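Local coordinates for protein lectin (Pleurotus ostreatus, PDB 6T0Q) that binds carbohydrates, probably galactose-type sugars, and carries calcium ions in its beta-sandwich domains, at residues P54-I59 and T165-W170. Numbering follows the deposited sequence.
Sequences PFRKNI and TNDSNW. With NAG (2-acetamido-2-deoxy-beta-D-glucopyranose), chain E.
Arg56 reaches from a strand of the N-terminal beta-sandwich domain to Asp167, in the loop between strands 150-151 and 174-178. The contact fastens this loop over residues 54-59, part of strand 51-60. Its centre is a salt bridge. Arg56 NE donates to Asp167 OD2 over 2.8 Å, with an N-H...O angle of 159°. The carboxylate oxygen lies near the guanidinium plane, but NE meets it from above the carboxylate plane. The two planes stand 87° apart, and OD2 alone takes the bond. Arg56 NH2 adds a weak bond to Asp167 OD2, at 3.4 Å. The Arg56 chain bends at chi3 (56°), which sets NE toward the acid. NH1 turns to the backbone oxygens of Phe160 and Leu162, so the buried guanidinium is also held by the preceding part of the loop.

The tightly packed side is made of carbon atoms, some from charged side chains. Asp167 to Trp170 form a type I beta turn, and the Trp170 side chain points toward the strand. The six-membered ring of Trp170 offers CZ3 to Pro54 CG at 3.9 Å and CH2 to Arg56 CD at 3.8 Å. Asp167 CB sits over one face of the Trp170 indole, offset toward the rim.

The opposite end, toward Asn58, is looser and bridged by water. Asn58 is N-glycosylated: its ND2 is bonded to C1 of the sugar. One water accepts from Asn58 N and donates to Asp167 OD2, linking strand and loop where the side chains do not touch. A second water accepts from Arg56 NH2 at 2.8 Å. The same water O donates to the acetamido oxygen, NAG O7, at 3.0 Å.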
ATOM      1  N   PRO A  54      12.904  21.758 -32.179  1.00 24.75           N
ATOM      2  CA  PRO A  54      11.735  21.270 -31.440  1.00 24.42           C
ATOM      3  C   PRO A  54      10.624  20.755 -32.341  1.00 27.50           C
ATOM      4  O   PRO A  54      10.420  21.231 -33.459  1.00 24.80           O
ATOM      5  CB  PRO A  54      11.254  22.524 -30.699  1.00 19.43           C
ATOM      6  CG  PRO A  54      11.531  23.626 -31.685  1.00 20.88           C
ATOM      7  CD  PRO A  54      12.835  23.218 -32.401  1.00 24.78           C
ATOM      8  N   PHE A  55       9.880  19.783 -31.811  1.00 22.15           N
ATOM      9  CA  PHE A  55       8.708  19.218 -32.475  1.00 24.42           C
ATOM     10  C   PHE A  55       7.635  18.974 -31.425  1.00 24.20           C
ATOM     11  O   PHE A  55       7.929  18.423 -30.361  1.00 28.24           O
ATOM     12  CB  PHE A  55       9.069  17.916 -33.214  1.00 21.18           C
ATOM     13  CG  PHE A  55      10.163  18.108 -34.227  1.00 20.32           C
ATOM     14  CD1 PHE A  55       9.860  18.517 -35.522  1.00 20.83           C
ATOM     15  CD2 PHE A  55      11.491  17.955 -33.867  1.00 20.09           C
ATOM     16  CE1 PHE A  55      10.869  18.747 -36.454  1.00 21.64           C
ATOM     17  CE2 PHE A  55      12.515  18.165 -34.793  1.00 23.22           C
ATOM     18  CZ  PHE A  55      12.203  18.574 -36.089  1.00 20.60           C
ATOM     19  N   ARG A  56       6.401  19.388 -31.724  1.00 21.90           N
ATOM     20  CA  ARG A  56       5.301  19.367 -30.766  1.00 27.87           C
ATOM     21  C   ARG A  56       4.018  18.947 -31.458  1.00 27.67           C
ATOM     22  O   ARG A  56       3.761  19.337 -32.600  1.00 23.42           O
ATOM     23  CB  ARG A  56       5.019  20.747 -30.153  1.00 30.27           C
ATOM     24  CG  ARG A  56       5.839  21.144 -28.976  1.00 37.08           C
ATOM     25  CD  ARG A  56       5.498  22.592 -28.610  1.00 28.84           C
ATOM     26  NE  ARG A  56       4.068  22.806 -28.362  1.00 27.33           N
ATOM     27  CZ  ARG A  56       3.563  23.176 -27.184  1.00 30.83           C
ATOM     28  NH1 ARG A  56       4.371  23.356 -26.149  1.00 24.95           N
ATOM     29  NH2 ARG A  56       2.253  23.368 -27.039  1.00 28.02           N
ATOM     30  N   LYS A  57       3.177  18.224 -30.722  1.00 23.02           N
ATOM     31  CA  LYS A  57       1.840  17.905 -31.211  1.00 25.99           C
ATOM     32  C   LYS A  57       0.917  17.688 -30.019  1.00 24.80           C
ATOM     33  O   LYS A  57       1.213  16.860 -29.153  1.00 23.19           O
ATOM     34  CB  LYS A  57       1.900  16.678 -32.101  1.00 33.61           C
ATOM     35  CG  LYS A  57       0.582  16.044 -32.407  1.00 42.11           C
ATOM     36  CD  LYS A  57      -0.093  16.655 -33.594  1.00 37.54           C
ATOM     37  CE  LYS A  57      -1.158  15.690 -34.091  1.00 42.15           C
ATOM     38  NZ  LYS A  57      -2.025  16.292 -35.115  1.00 38.36           N
ATOM     39  N   ASN A  58      -0.167  18.463 -29.955  1.00 23.54           N
ATOM     40  CA  ASN A  58      -1.254  18.254 -28.997  1.00 27.09           C
ATOM     41  C   ASN A  58      -2.215  17.245 -29.611  1.00 29.28           C
ATOM     42  O   ASN A  58      -2.847  17.524 -30.634  1.00 25.15           O
ATOM     43  CB  ASN A  58      -1.971  19.573 -28.694  1.00 36.08           C
ATOM     44  CG  ASN A  58      -3.092  19.419 -27.649  1.00 35.25           C
ATOM     45  OD1 ASN A  58      -3.233  18.360 -27.036  1.00 29.05           O
ATOM     46  ND2 ASN A  58      -3.890  20.488 -27.450  1.00 37.65           N
ATOM     47  N   ILE A  59      -2.324  16.072 -29.003  1.00 21.59           N
ATOM     48  CA  ILE A  59      -3.173  15.005 -29.519  1.00 26.84           C
ATOM     49  C   ILE A  59      -4.379  14.874 -28.599  1.00 34.18           C
ATOM     50  O   ILE A  59      -4.227  14.617 -27.399  1.00 30.31           O
ATOM     51  CB  ILE A  59      -2.405  13.680 -29.627  1.00 32.75           C
ATOM     52  CG1 ILE A  59      -1.308  13.812 -30.680  1.00 35.32           C
ATOM     53  CG2 ILE A  59      -3.344  12.552 -29.997  1.00 39.14           C
ATOM     54  CD1 ILE A  59      -0.496  12.551 -30.892  1.00 39.11           C
ATOM     55  N   THR A 165       3.455  26.583 -23.290  1.00 37.17           N
ATOM     56  CA  THR A 165       3.972  27.197 -24.506  1.00 35.89           C
ATOM     57  C   THR A 165       2.935  27.096 -25.621  1.00 36.97           C
ATOM     58  O   THR A 165       2.373  26.024 -25.866  1.00 39.15           O
ATOM     59  CB  THR A 165       5.283  26.535 -24.925  1.00 38.62           C
ATOM     60  OG1 THR A 165       6.302  26.875 -23.977  1.00 42.46           O
ATOM     61  CG2 THR A 165       5.711  26.996 -26.314  1.00 38.35           C
ATOM     62  N   ASN A 166       2.680  28.219 -26.286  1.00 34.49           N
ATOM     63  CA  ASN A 166       1.705  28.298 -27.370  1.00 37.68           C
ATOM     64  C   ASN A 166       2.427  28.075 -28.697  1.00 37.73           C
ATOM     65  O   ASN A 166       3.329  28.843 -29.049  1.00 43.40           O
ATOM     66  CB  ASN A 166       1.019  29.669 -27.344  1.00 43.10           C
ATOM     67  CG  ASN A 166      -0.204  29.749 -28.250  1.00 51.80           C
ATOM     68  OD1 ASN A 166      -0.359  28.960 -29.180  1.00 49.15           O
ATOM     69  ND2 ASN A 166      -1.077  30.722 -27.982  1.00 59.17           N
ATOM     70  N   ASP A 167       2.032  27.034 -29.437  1.00 34.21           N
ATOM     71  CA  ASP A 167       2.657  26.727 -30.720  1.00 36.27           C
ATOM     72  C   ASP A 167       1.762  27.078 -31.906  1.00 34.50           C
ATOM     73  O   ASP A 167       2.027  26.644 -33.032  1.00 31.47           O
ATOM     74  CB  ASP A 167       3.093  25.252 -30.771  1.00 34.17           C
ATOM     75  CG  ASP A 167       1.924  24.263 -30.706  1.00 36.62           C
ATOM     76  OD1 ASP A 167       0.759  24.647 -30.946  1.00 33.66           O
ATOM     77  OD2 ASP A 167       2.180  23.070 -30.420  1.00 36.15           O
ATOM     78  N   SER A 168       0.711  27.877 -31.676  1.00 36.63           N
ATOM     79  CA  SER A 168      -0.266  28.151 -32.727  1.00 40.59           C
ATOM     80  C   SER A 168       0.367  28.818 -33.941  1.00 37.67           C
ATOM     81  O   SER A 168      -0.061  28.568 -35.075  1.00 38.53           O
ATOM     82  CB  SER A 168      -1.396  29.025 -32.175  1.00 46.05           C
ATOM     83  OG  SER A 168      -0.861  30.190 -31.566  1.00 52.72           O
ATOM     84  N   ASN A 169       1.383  29.657 -33.736  1.00 33.48           N
ATOM     85  CA  ASN A 169       2.045  30.339 -34.840  1.00 39.94           C
ATOM     86  C   ASN A 169       3.312  29.635 -35.313  1.00 35.70           C
ATOM     87  O   ASN A 169       3.986  30.151 -36.208  1.00 31.76           O
ATOM     88  CB  ASN A 169       2.371  31.784 -34.450  1.00 47.33           C
ATOM     89  CG  ASN A 169       1.123  32.648 -34.340  1.00 62.22           C
ATOM     90  OD1 ASN A 169       0.202  32.544 -35.158  1.00 63.79           O
ATOM     91  ND2 ASN A 169       1.081  33.498 -33.322  1.00 66.37           N
ATOM     92  N   TRP A 170       3.650  28.476 -34.747  1.00 32.13           N
ATOM     93  CA  TRP A 170       4.782  27.709 -35.251  1.00 28.37           C
ATOM     94  C   TRP A 170       4.474  27.149 -36.640  1.00 28.48           C
ATOM     95  O   TRP A 170       3.335  26.772 -36.926  1.00 26.26           O
ATOM     96  CB  TRP A 170       5.109  26.539 -34.327  1.00 24.70           C
ATOM     97  CG  TRP A 170       5.701  26.884 -33.006  1.00 27.21           C
ATOM     98  CD1 TRP A 170       5.596  28.069 -32.335  1.00 34.93           C
ATOM     99  CD2 TRP A 170       6.492  26.018 -32.180  1.00 28.51           C
ATOM    100  NE1 TRP A 170       6.279  27.990 -31.139  1.00 32.51           N
ATOM    101  CE2 TRP A 170       6.834  26.742 -31.023  1.00 29.40           C
ATOM    102  CE3 TRP A 170       6.944  24.695 -32.310  1.00 29.43           C
ATOM    103  CZ2 TRP A 170       7.609  26.192 -29.999  1.00 29.87           C
ATOM    104  CZ3 TRP A 170       7.717  24.149 -31.292  1.00 28.43           C
ATOM    105  CH2 TRP A 170       8.039  24.898 -30.151  1.00 32.63           C
TER
HETATM  106  C1  NAG E 402      -4.990  20.569 -26.487  1.00 35.61           C
HETATM  107  C2  NAG E 402      -4.736  21.763 -25.565  1.00 36.89           C
HETATM  108  C3  NAG E 402      -5.848  21.886 -24.518  1.00 37.26           C
HETATM  109  C4  NAG E 402      -7.225  21.921 -25.174  1.00 44.68           C
HETATM  110  C5  NAG E 402      -7.370  20.718 -26.109  1.00 43.33           C
HETATM  111  C6  NAG E 402      -8.661  20.721 -26.894  1.00 42.78           C
HETATM  112  C7  NAG E 402      -2.372  22.359 -25.313  1.00 41.52           C
HETATM  113  C8  NAG E 402      -1.101  22.116 -24.550  1.00 34.81           C
HETATM  114  N2  NAG E 402      -3.436  21.651 -24.922  1.00 33.32           N
HETATM  115  O3  NAG E 402      -5.621  23.071 -23.767  1.00 36.56           O
HETATM  116  O5  NAG E 402      -6.298  20.684 -27.072  1.00 36.60           O
HETATM  117  O6  NAG E 402      -8.588  21.622 -27.989  1.00 46.01           O
HETATM  118  O7  NAG E 402      -2.429  23.148 -26.248  1.00 49.19           O
HETATM  119  O   HOH W   1      -0.245  22.844 -28.299  1.00 47.01           O
HETATM  120  O   HOH W   2      -0.077  21.046 -31.368  1.00 39.07           O